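Local coordinates for protein phosphatase (Thermotoga maritima, PDB 1NF2) that probably hydrolyses phosphate esters with the help of a bound magnesium ion, as a phosphatase of the haloacid dehalogenase family, at residues V100-I106 against T145-I151; V109-D115 against Y130-L136; L157-K161 against K176-L182. All coordinates share one frame; numbering follows the deposited sequence.

Overall arrangement
All three contacts belong to one mixed six-stranded sheet and its helices, separate from the sheet that carries the magnesium site. Contact 1, the core pairing with 12 of 14 touching residues buried, is mostly backbone bonds between antiparallel strands. Contact 2, centred about 9 Å from it and away from the metal, adds the parallel pair ending in outermost strand 130-132; there a phenol-carboxylate bond and a water-bridged glutamate join the backbone bonds at a more exposed edge. Contact 3 lays helix 154-168 against strands 172-178 and 181-186 with leucine packing and a salt bridge; its Phe178 side chain is about 10 Å from the magnesium ion. Contacts 2 and 3 do not touch; contact 1 bridges them.

Contact 1: V100-I106 against T145-I151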
loop_
_atom_site.group_PDB
_atom_site.type_symbol
_atom_site.label_atom_id
_atom_site.label_comp_id
_atom_site.label_asym_id
_atom_site.label_seq_id
_atom_site.Cartn_x
_atom_site.Cartn_y
_atom_site.Cartn_z
ATOM N N VAL A 100 -12.202 -23.021 -3.455
ATOM C CA VAL A 100 -11.221 -22.122 -4.050
ATOM C C VAL A 100 -9.989 -22.052 -3.158
ATOM O O VAL A 100 -9.964 -22.624 -2.067
ATOM C CB VAL A 100 -11.789 -20.702 -4.191
ATOM C CG1 VAL A 100 -13.005 -20.714 -5.099
ATOM C CG2 VAL A 100 -12.155 -20.159 -2.821
ATOM N N HIS A 101 -8.962 -21.356 -3.631
ATOM C CA HIS A 101 -7.736 -21.196 -2.861
ATOM C C HIS A 101 -7.676 -19.757 -2.358
ATOM O O HIS A 101 -7.384 -18.825 -3.108
ATOM C CB HIS A 101 -6.519 -21.533 -3.724
ATOM C CG HIS A 101 -6.410 -22.990 -4.057
ATOM N ND1 HIS A 101 -6.292 -23.966 -3.088
ATOM C CD2 HIS A 101 -6.424 -23.640 -5.245
ATOM C CE1 HIS A 101 -6.238 -25.152 -3.666
ATOM N NE2 HIS A 101 -6.316 -24.983 -4.974
ATOM N N TRP A 102 -7.978 -19.587 -1.079
ATOM C CA TRP A 102 -7.982 -18.266 -0.486
ATOM C C TRP A 102 -7.009 -18.146 0.671
ATOM O O TRP A 102 -6.678 -19.130 1.335
ATOM C CB TRP A 102 -9.387 -17.906 -0.004
ATOM C CG TRP A 102 -9.916 -18.838 1.035
ATOM C CD1 TRP A 102 -10.373 -20.110 0.843
ATOM C CD2 TRP A 102 -10.048 -18.570 2.435
ATOM N NE1 TRP A 102 -10.788 -20.650 2.038
ATOM C CE2 TRP A 102 -10.600 -19.726 3.030
ATOM C CE3 TRP A 102 -9.756 -17.463 3.243
ATOM C CZ2 TRP A 102 -10.864 -19.808 4.399
ATOM C CZ3 TRP A 102 -10.019 -17.542 4.602
ATOM C CH2 TRP A 102 -10.571 -18.709 5.169
ATOM N N GLN A 103 -6.567 -16.914 0.898
ATOM C CA GLN A 103 -5.634 -16.577 1.958
ATOM C C GLN A 103 -6.169 -15.332 2.658
ATOM O O GLN A 103 -7.000 -14.613 2.104
ATOM C CB GLN A 103 -4.258 -16.311 1.356
ATOM C CG GLN A 103 -4.296 -15.409 0.135
ATOM C CD GLN A 103 -2.942 -15.285 -0.536
ATOM O OE1 GLN A 103 -2.339 -16.286 -0.928
ATOM N NE2 GLN A 103 -2.457 -14.054 -0.676
ATOM N N ALA A 104 -5.702 -15.074 3.872
ATOM C CA ALA A 104 -6.180 -13.910 4.606
ATOM C C ALA A 104 -5.059 -13.129 5.282
ATOM O O ALA A 104 -4.088 -13.708 5.765
ATOM C CB ALA A 104 -7.206 -14.348 5.656
ATOM N N TYR A 105 -5.210 -11.809 5.308
ATOM C CA TYR A 105 -4.248 -10.923 5.952
ATOM C C TYR A 105 -4.820 -10.554 7.311
ATOM O O TYR A 105 -5.736 -9.739 7.406
ATOM C CB TYR A 105 -4.044 -9.669 5.105
ATOM C CG TYR A 105 -3.189 -9.901 3.881
ATOM C CD1 TYR A 105 -1.802 -9.811 3.955
ATOM C CD2 TYR A 105 -3.763 -10.205 2.649
ATOM C CE1 TYR A 105 -1.005 -10.012 2.833
ATOM C CE2 TYR A 105 -2.975 -10.409 1.518
ATOM C CZ TYR A 105 -1.596 -10.308 1.619
ATOM O OH TYR A 105 -0.801 -10.491 0.511
ATOM N N ILE A 106 -4.271 -11.153 8.363
ATOM C CA ILE A 106 -4.764 -10.914 9.713
ATOM C C ILE A 106 -3.699 -10.382 10.660
ATOM O O ILE A 106 -2.723 -11.068 10.960
ATOM C CB ILE A 106 -5.333 -12.219 10.304
ATOM C CG1 ILE A 106 -6.484 -12.711 9.422
ATOM C CG2 ILE A 106 -5.769 -12.000 11.744
ATOM C CD1 ILE A 106 -6.920 -14.114 9.741
ATOM N N THR A 145 -10.177 -9.350 9.217
ATOM C CA THR A 145 -9.061 -9.406 8.292
ATOM C C THR A 145 -8.923 -8.090 7.537
ATOM O O THR A 145 -9.917 -7.401 7.289
ATOM C CB THR A 145 -9.259 -10.538 7.279
ATOM O OG1 THR A 145 -8.146 -10.588 6.384
ATOM C CG2 THR A 145 -10.532 -10.307 6.477
ATOM N N THR A 146 -7.686 -7.741 7.186
ATOM C CA THR A 146 -7.426 -6.513 6.443
ATOM C C THR A 146 -7.898 -6.768 5.023
ATOM O O THR A 146 -8.455 -5.885 4.377
ATOM C CB THR A 146 -5.923 -6.158 6.428
ATOM O OG1 THR A 146 -5.449 -6.027 7.771
ATOM C CG2 THR A 146 -5.691 -4.850 5.686
ATOM N N LYS A 147 -7.661 -7.980 4.532
ATOM C CA LYS A 147 -8.120 -8.336 3.203
ATOM C C LYS A 147 -8.021 -9.823 2.890
ATOM O O LYS A 147 -7.312 -10.574 3.555
ATOM C CB LYS A 147 -7.395 -7.523 2.126
ATOM C CG LYS A 147 -5.939 -7.845 1.919
ATOM C CD LYS A 147 -5.418 -7.048 0.730
ATOM C CE LYS A 147 -3.913 -7.177 0.560
ATOM N NZ LYS A 147 -3.422 -6.239 -0.491
ATOM N N LEU A 148 -8.764 -10.228 1.868
ATOM C CA LEU A 148 -8.801 -11.611 1.432
ATOM C C LEU A 148 -8.289 -11.622 0.017
ATOM O O LEU A 148 -8.434 -10.643 -0.713
ATOM C CB LEU A 148 -10.243 -12.141 1.470
ATOM C CG LEU A 148 -10.849 -12.135 2.875
ATOM C CD1 LEU A 148 -12.342 -12.447 2.816
ATOM C CD2 LEU A 148 -10.119 -13.142 3.739
ATOM N N LEU A 149 -7.680 -12.728 -0.369
ATOM C CA LEU A 149 -7.149 -12.844 -1.709
ATOM C C LEU A 149 -7.383 -14.252 -2.222
ATOM O O LEU A 149 -7.119 -15.226 -1.523
ATOM C CB LEU A 149 -5.652 -12.518 -1.703
ATOM C CG LEU A 149 -4.941 -12.451 -3.057
ATOM C CD1 LEU A 149 -3.637 -11.691 -2.906
ATOM C CD2 LEU A 149 -4.692 -13.851 -3.587
ATOM N N LEU A 150 -7.900 -14.350 -3.441
ATOM C CA LEU A 150 -8.142 -15.643 -4.060
ATOM C C LEU A 150 -7.151 -15.815 -5.195
ATOM O O LEU A 150 -6.857 -14.864 -5.920
ATOM C CB LEU A 150 -9.565 -15.731 -4.618
ATOM C CG LEU A 150 -10.695 -16.054 -3.634
ATOM C CD1 LEU A 150 -10.815 -14.957 -2.592
ATOM C CD2 LEU A 150 -11.992 -16.214 -4.412
ATOM N N ILE A 151 -6.643 -17.030 -5.347
ATOM C CA ILE A 151 -5.683 -17.322 -6.399
ATOM C C ILE A 151 -6.178 -18.486 -7.262
ATOM O O ILE A 151 -6.411 -19.590 -6.766
ATOM C CB ILE A 151 -4.292 -17.642 -5.782
ATOM C CG1 ILE A 151 -3.388 -18.324 -6.810
ATOM C CG2 ILE A 151 -4.461 -18.493 -4.536
ATOM C CD1 ILE A 151 -2.995 -17.452 -7.959
HETATM O O HOH W 1 -9.346 -19.975 -5.778
#
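His101 opens the antiparallel pairing: its O receives Ile151 N at 3.0 Å, nearly in line with the carbonyl (C=O...N 168°), while a water joins His101 N to Ile151 O. Trp102, in a non-hydrogen-bonded pair with Leu150, sets its CB near Leu150 CD1 and shares its face of the sheet with Ala104 and Leu148; helix 85-95 covers this face through Ile92 and Ile95. Gln103 pairs with Leu149 through two backbone bonds, Gln103 N to Leu149 O at 3.0 Å and Leu149 N to Gln103 O at 3.2 Å, the second donor tilted from the carbonyl plane. With CG wedged between backbone N and carbonyl carbon (chi1 46°), the Gln103 chain runs alongside Leu149, and NE2 comes 3.5 Å from Leu149 CD1. Ala104 CB meets Leu148 CD2 at 3.7 Å on the tryptophan side. Tyr105 N bonds to Lys147 O at 3.0 Å, and its ring lies beside the extended lysine chain, CE2 3.5 Å from Lys147 CE. The lysine ammonium is too far from the ring for more than a weak cation-pi attraction; it pairs with Glu183, and Tyr105 OH bonds to Tyr122. Tyr105 O accepts Thr146 N at 2.8 Å, with Thr145 OG1 equally near. The Ile106 and Thr145 side chains cross at about a right angle. Backbone bonds thus fix the register, while the lysine methylenes and the Gln103 chain with its amide lie against their neighbours, and the lysine charge is left to a partner beyond the pair.

Contact 2: V109-D115 against Y130-L136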
loop_
_atom_site.group_PDB
_atom_site.type_symbol
_atom_site.label_atom_id
_atom_site.label_comp_id
_atom_site.label_asym_id
_atom_site.label_seq_id
_atom_site.Cartn_x
_atom_site.Cartn_y
_atom_site.Cartn_z
ATOM N N VAL A 109 -0.191 -10.549 9.124
ATOM C CA VAL A 109 0.376 -11.873 8.860
ATOM C C VAL A 109 -0.453 -12.530 7.757
ATOM O O VAL A 109 -1.683 -12.523 7.811
ATOM C CB VAL A 109 0.349 -12.779 10.119
ATOM C CG1 VAL A 109 0.943 -14.150 9.791
ATOM C CG2 VAL A 109 1.138 -12.130 11.247
ATOM N N LEU A 110 0.215 -13.075 6.746
ATOM C CA LEU A 110 -0.490 -13.720 5.646
ATOM C C LEU A 110 -0.714 -15.182 6.001
ATOM O O LEU A 110 0.235 -15.896 6.336
ATOM C CB LEU A 110 0.327 -13.645 4.349
ATOM C CG LEU A 110 -0.425 -13.570 3.014
ATOM C CD1 LEU A 110 0.537 -13.909 1.887
ATOM C CD2 LEU A 110 -1.601 -14.522 2.995
ATOM N N TYR A 111 -1.971 -15.615 5.939
ATOM C CA TYR A 111 -2.334 -16.999 6.233
ATOM C C TYR A 111 -2.949 -17.625 4.988
ATOM O O TYR A 111 -3.565 -16.937 4.176
ATOM C CB TYR A 111 -3.371 -17.064 7.359
ATOM C CG TYR A 111 -2.876 -16.663 8.727
ATOM C CD1 TYR A 111 -2.362 -17.607 9.610
ATOM C CD2 TYR A 111 -2.949 -15.336 9.151
ATOM C CE1 TYR A 111 -1.939 -17.242 10.887
ATOM C CE2 TYR A 111 -2.528 -14.958 10.420
ATOM C CZ TYR A 111 -2.026 -15.913 11.282
ATOM O OH TYR A 111 -1.618 -15.535 12.543
ATOM N N SER A 112 -2.775 -18.934 4.845
ATOM C CA SER A 112 -3.344 -19.679 3.728
ATOM C C SER A 112 -3.917 -20.964 4.310
ATOM O O SER A 112 -3.307 -21.586 5.181
ATOM C CB SER A 112 -2.281 -20.017 2.685
ATOM O OG SER A 112 -2.878 -20.622 1.551
ATOM N N GLU A 113 -5.091 -21.356 3.837
ATOM C CA GLU A 113 -5.735 -22.564 4.337
ATOM C C GLU A 113 -4.926 -23.814 4.022
ATOM O O GLU A 113 -4.722 -24.667 4.884
ATOM C CB GLU A 113 -7.131 -22.701 3.734
ATOM C CG GLU A 113 -8.217 -22.936 4.758
ATOM C CD GLU A 113 -9.573 -23.138 4.121
ATOM O OE1 GLU A 113 -10.581 -23.096 4.860
ATOM O OE2 GLU A 113 -9.632 -23.343 2.886
ATOM N N LYS A 114 -4.461 -23.911 2.782
ATOM C CA LYS A 114 -3.690 -25.069 2.343
ATOM C C LYS A 114 -2.338 -24.644 1.774
ATOM O O LYS A 114 -2.236 -23.599 1.131
ATOM C CB LYS A 114 -4.483 -25.831 1.280
ATOM C CG LYS A 114 -5.919 -26.133 1.686
ATOM C CD LYS A 114 -6.750 -26.590 0.500
ATOM C CE LYS A 114 -8.213 -26.750 0.880
ATOM N NZ LYS A 114 -9.039 -27.138 -0.295
ATOM N N ASP A 115 -1.305 -25.450 2.006
ATOM C CA ASP A 115 0.027 -25.129 1.504
ATOM C C ASP A 115 0.213 -25.688 0.102
ATOM O O ASP A 115 0.879 -26.705 -0.087
ATOM C CB ASP A 115 1.110 -25.701 2.424
ATOM C CG ASP A 115 2.495 -25.140 2.122
ATOM O OD1 ASP A 115 3.458 -25.530 2.815
ATOM O OD2 ASP A 115 2.623 -24.308 1.196
ATOM N N TYR A 130 4.420 -16.482 4.651
ATOM C CA TYR A 130 3.039 -16.884 4.898
ATOM C C TYR A 130 3.001 -18.077 5.842
ATOM O O TYR A 130 4.002 -18.767 6.034
ATOM C CB TYR A 130 2.311 -17.242 3.597
ATOM C CG TYR A 130 2.831 -18.481 2.911
ATOM C CD1 TYR A 130 3.948 -18.424 2.079
ATOM C CD2 TYR A 130 2.206 -19.715 3.095
ATOM C CE1 TYR A 130 4.432 -19.565 1.441
ATOM C CE2 TYR A 130 2.682 -20.862 2.465
ATOM C CZ TYR A 130 3.793 -20.780 1.638
ATOM O OH TYR A 130 4.259 -21.909 1.000
ATOM N N ARG A 131 1.836 -18.312 6.431
ATOM C CA ARG A 131 1.659 -19.414 7.357
ATOM C C ARG A 131 0.417 -20.213 6.987
ATOM O O ARG A 131 -0.612 -19.645 6.616
ATOM C CB ARG A 131 1.555 -18.867 8.784
ATOM C CG ARG A 131 2.891 -18.383 9.341
ATOM C CD ARG A 131 2.721 -17.552 10.598
ATOM N NE ARG A 131 3.973 -17.382 11.341
ATOM C CZ ARG A 131 5.098 -16.870 10.845
ATOM N NH1 ARG A 131 5.157 -16.465 9.583
ATOM N NH2 ARG A 131 6.168 -16.752 11.619
ATOM N N VAL A 132 0.531 -21.534 7.065
ATOM C CA VAL A 132 -0.580 -22.420 6.748
ATOM C C VAL A 132 -1.456 -22.628 7.974
ATOM O O VAL A 132 -0.985 -23.057 9.026
ATOM C CB VAL A 132 -0.085 -23.793 6.246
ATOM C CG1 VAL A 132 0.561 -23.636 4.883
ATOM C CG2 VAL A 132 0.915 -24.381 7.234
ATOM N N GLU A 133 -2.735 -22.306 7.829
ATOM C CA GLU A 133 -3.697 -22.442 8.915
ATOM C C GLU A 133 -4.983 -23.065 8.371
ATOM O O GLU A 133 -5.842 -22.365 7.832
ATOM C CB GLU A 133 -3.995 -21.066 9.523
ATOM C CG GLU A 133 -5.115 -21.062 10.557
ATOM C CD GLU A 133 -4.763 -21.821 11.822
ATOM O OE1 GLU A 133 -4.253 -22.955 11.713
ATOM O OE2 GLU A 133 -5.004 -21.288 12.926
ATOM N N PRO A 134 -5.132 -24.392 8.512
ATOM C CA PRO A 134 -6.320 -25.108 8.029
ATOM C C PRO A 134 -7.616 -24.570 8.633
ATOM O O PRO A 134 -8.679 -24.636 8.012
ATOM C CB PRO A 134 -6.043 -26.547 8.448
ATOM C CG PRO A 134 -5.282 -26.365 9.733
ATOM C CD PRO A 134 -4.305 -25.271 9.359
ATOM N N ASN A 135 -7.516 -24.024 9.842
ATOM C CA ASN A 135 -8.675 -23.482 10.540
ATOM C C ASN A 135 -8.777 -21.965 10.364
ATOM O O ASN A 135 -9.263 -21.250 11.243
ATOM C CB ASN A 135 -8.585 -23.843 12.022
ATOM C CG ASN A 135 -9.821 -23.445 12.790
ATOM O OD1 ASN A 135 -10.943 -23.740 12.378
ATOM N ND2 ASN A 135 -9.624 -22.773 13.919
ATOM N N LEU A 136 -8.324 -21.485 9.211
ATOM C CA LEU A 136 -8.343 -20.061 8.910
ATOM C C LEU A 136 -9.747 -19.469 9.006
ATOM O O LEU A 136 -9.916 -18.319 9.412
ATOM C CB LEU A 136 -7.763 -19.819 7.516
ATOM C CG LEU A 136 -7.560 -18.365 7.085
ATOM C CD1 LEU A 136 -6.800 -17.595 8.161
ATOM C CD2 LEU A 136 -6.796 -18.346 5.765
HETATM O O HOH W 2 -10.630 -23.102 7.481
#
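Asp115 CG stands anti to the backbone N, and Tyr130 CG sits between its own N and carbonyl carbon (chi1 67°); together these torsions bring the carboxylate to the phenol. Tyr130 OH donates to Asp115 OD2 at 2.9 Å, approaching on the syn side but 29° out of the carboxylate plane. The oxygen lies at the edge of the tyrosine ring, and the two flat groups are turned 74° apart. Asp115 OD2 also forms a salt bridge with Lys120, so a phenol and an ammonium share one acceptor. Replacing Tyr130 with a phenylalanine would probably leave Asp115 OD2 with the lysine but without its phenolic donor, loosening the tie between the ends of the two segments. Next to this pair, Val132 CG1 packs tightly against Asp115 CB. The backbones run roughly parallel and bond in a staggered ladder: Arg131 N to Leu110 O at 2.9 Å, Ser112 N to Arg131 O at 2.9 Å, and Glu133 N to Ser112 O at 2.8 Å. This is the parallel pair of a beta-alpha-beta unit, whose helix 117-125 covers the face bearing Ser112 and Tyr130. On the face of Tyr111 and Arg131, the Tyr111 ring and the Glu133 carboxylate lie side by side, their planes little inclined to each other, and Tyr111 CD1 approaches Glu133 CB. Leu136, the last residue of a type I turn from Glu133 and the first of helix 136-143, brings CD1 to 3.6 Å from Tyr111 CB. A water bridges Glu113 OE1 and Pro134 O, while Lys96 supplies a salt bridge to the same carboxylate oxygen.

Contact 3: L157-K161 against K176-L182; sequences LDELK and KSFPTYL
Asp158 OD2 takes the ammonium of Lys176 (NZ) at 2.8 Å, a hydrogen-bonded salt bridge in which NZ lies nearly along the C-O axis of the carboxylate. The lysine arrives there by folding: chi2, chi3 and chi4 are all bent (-80°, -63° and -56°), and the Asp158 and Lys176 side chains cross about at a right angle. That course carries the Lys176 methylenes over Leu157, with CD 3.9 Å from Leu157 CG. Leu157 and Leu182 lie antiparallel to one another, Leu157 CD1 meeting Leu182 CB at 3.7 Å. Further along the helix, Leu182 CD1 reaches Lys161 N at 3.7 Å and Leu160 CB at 4.1 Å, while Leu160 and Leu182 also touch Leu150 on the neighbouring strand. The chain reverses through a type I turn from Phe178 to Tyr181. Two residues, Ser177 and Phe178, stand opposite the single Tyr181, a classic beta bulge, and Ser177 N bonds to Tyr181 O at 2.8 Å. The whole is a helix packed on a bulged beta hairpin at the edge of the six-stranded mixed sheet, leucines inward and the salt bridge toward the exposed side of the helix, consistent with the substrate-binding (cap) domain of HAD phosphatases.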
loop_
_atom_site.group_PDB
_atom_site.type_symbol
_atom_site.label_atom_id
_atom_site.label_comp_id
_atom_site.label_asym_id
_atom_site.label_seq_id
_atom_site.Cartn_x
_atom_site.Cartn_y
_atom_site.Cartn_z
ATOM N N LEU A 157 -10.875 -17.279 -12.172
ATOM C CA LEU A 157 -10.795 -16.096 -11.324
ATOM C C LEU A 157 -11.680 -14.983 -11.881
ATOM O O LEU A 157 -12.252 -14.200 -11.124
ATOM C CB LEU A 157 -9.347 -15.610 -11.212
ATOM C CG LEU A 157 -9.007 -14.821 -9.945
ATOM C CD1 LEU A 157 -9.177 -15.728 -8.730
ATOM C CD2 LEU A 157 -7.579 -14.303 -10.017
ATOM N N ASP A 158 -11.787 -14.910 -13.205
ATOM C CA ASP A 158 -12.629 -13.896 -13.838
ATOM C C ASP A 158 -14.089 -14.180 -13.504
ATOM O O ASP A 158 -14.914 -13.268 -13.437
ATOM C CB ASP A 158 -12.451 -13.908 -15.359
ATOM C CG ASP A 158 -11.270 -13.077 -15.819
ATOM O OD1 ASP A 158 -11.015 -13.041 -17.042
ATOM O OD2 ASP A 158 -10.600 -12.459 -14.965
ATOM N N GLU A 159 -14.400 -15.458 -13.304
ATOM C CA GLU A 159 -15.757 -15.867 -12.972
ATOM C C GLU A 159 -16.016 -15.596 -11.494
ATOM O O GLU A 159 -17.057 -15.053 -11.126
ATOM C CB GLU A 159 -15.950 -17.354 -13.289
ATOM C CG GLU A 159 -15.725 -17.692 -14.760
ATOM C CD GLU A 159 -15.835 -19.178 -15.060
ATOM O OE1 GLU A 159 -15.649 -19.558 -16.234
ATOM O OE2 GLU A 159 -16.105 -19.966 -14.130
ATOM N N LEU A 160 -15.063 -15.970 -10.648
ATOM C CA LEU A 160 -15.204 -15.743 -9.220
ATOM C C LEU A 160 -15.378 -14.255 -8.951
ATOM O O LEU A 160 -16.204 -13.853 -8.135
ATOM C CB LEU A 160 -13.986 -16.280 -8.478
ATOM C CG LEU A 160 -13.850 -17.800 -8.527
ATOM C CD1 LEU A 160 -12.611 -18.230 -7.763
ATOM C CD2 LEU A 160 -15.097 -18.440 -7.926
ATOM N N LYS A 161 -14.601 -13.441 -9.656
ATOM C CA LYS A 161 -14.671 -11.991 -9.519
ATOM C C LYS A 161 -16.114 -11.548 -9.752
ATOM O O LYS A 161 -16.696 -10.813 -8.955
ATOM C CB LYS A 161 -13.754 -11.342 -10.555
ATOM C CG LYS A 161 -13.424 -9.886 -10.306
ATOM C CD LYS A 161 -14.514 -8.947 -10.761
ATOM C CE LYS A 161 -14.088 -7.502 -10.532
ATOM N NZ LYS A 161 -15.042 -6.523 -11.119
ATOM N N LYS A 176 -9.369 -7.496 -9.401
ATOM C CA LYS A 176 -8.236 -8.309 -9.810
ATOM C C LYS A 176 -7.002 -7.426 -9.681
ATOM O O LYS A 176 -6.994 -6.295 -10.173
ATOM C CB LYS A 176 -8.396 -8.748 -11.267
ATOM C CG LYS A 176 -9.580 -9.662 -11.534
ATOM C CD LYS A 176 -9.278 -11.100 -11.156
ATOM C CE LYS A 176 -8.140 -11.669 -11.998
ATOM N NZ LYS A 176 -8.410 -11.576 -13.460
ATOM N N SER A 177 -5.972 -7.921 -9.004
ATOM C CA SER A 177 -4.747 -7.144 -8.856
ATOM C C SER A 177 -3.862 -7.538 -10.029
ATOM O O SER A 177 -3.069 -6.740 -10.530
ATOM C CB SER A 177 -4.050 -7.467 -7.533
ATOM O OG SER A 177 -3.648 -8.823 -7.480
ATOM N N PHE A 178 -4.031 -8.786 -10.459
ATOM C CA PHE A 178 -3.303 -9.358 -11.582
ATOM C C PHE A 178 -4.099 -10.548 -12.109
ATOM O O PHE A 178 -5.017 -11.030 -11.447
ATOM C CB PHE A 178 -1.897 -9.791 -11.147
ATOM C CG PHE A 178 -0.957 -8.640 -10.915
ATOM C CD1 PHE A 178 -0.731 -7.701 -11.921
ATOM C CD2 PHE A 178 -0.315 -8.478 -9.692
ATOM C CE1 PHE A 178 0.117 -6.614 -11.710
ATOM C CE2 PHE A 178 0.536 -7.394 -9.472
ATOM C CZ PHE A 178 0.752 -6.461 -10.484
ATOM N N PRO A 179 -3.764 -11.031 -13.313
ATOM C CA PRO A 179 -4.451 -12.165 -13.938
ATOM C C PRO A 179 -4.808 -13.329 -13.016
ATOM O O PRO A 179 -5.849 -13.960 -13.181
ATOM C CB PRO A 179 -3.484 -12.578 -15.040
ATOM C CG PRO A 179 -2.950 -11.260 -15.490
ATOM C CD PRO A 179 -2.672 -10.548 -14.177
ATOM N N THR A 180 -3.953 -13.613 -12.045
ATOM C CA THR A 180 -4.216 -14.724 -11.143
ATOM C C THR A 180 -4.479 -14.329 -9.694
ATOM O O THR A 180 -4.532 -15.194 -8.823
ATOM C CB THR A 180 -3.054 -15.732 -11.169
ATOM O OG1 THR A 180 -1.829 -15.058 -10.851
ATOM C CG2 THR A 180 -2.937 -16.374 -12.545
ATOM N N TYR A 181 -4.652 -13.037 -9.426
ATOM C CA TYR A 181 -4.912 -12.588 -8.056
ATOM C C TYR A 181 -6.179 -11.742 -7.943
ATOM O O TYR A 181 -6.319 -10.714 -8.610
ATOM C CB TYR A 181 -3.719 -11.794 -7.503
ATOM C CG TYR A 181 -2.390 -12.515 -7.582
ATOM C CD1 TYR A 181 -2.300 -13.886 -7.340
ATOM C CD2 TYR A 181 -1.218 -11.824 -7.893
ATOM C CE1 TYR A 181 -1.077 -14.553 -7.408
ATOM C CE2 TYR A 181 0.013 -12.482 -7.960
ATOM C CZ TYR A 181 0.073 -13.847 -7.716
ATOM O OH TYR A 181 1.281 -14.502 -7.770
ATOM N N LEU A 182 -7.095 -12.189 -7.089
ATOM C CA LEU A 182 -8.365 -11.496 -6.856
ATOM C C LEU A 182 -8.315 -10.999 -5.417
ATOM O O LEU A 182 -8.066 -11.782 -4.494
ATOM C CB LEU A 182 -9.536 -12.472 -7.007
ATOM C CG LEU A 182 -10.883 -11.969 -7.537
ATOM C CD1 LEU A 182 -11.949 -12.997 -7.185
ATOM C CD2 LEU A 182 -11.241 -10.617 -6.951
#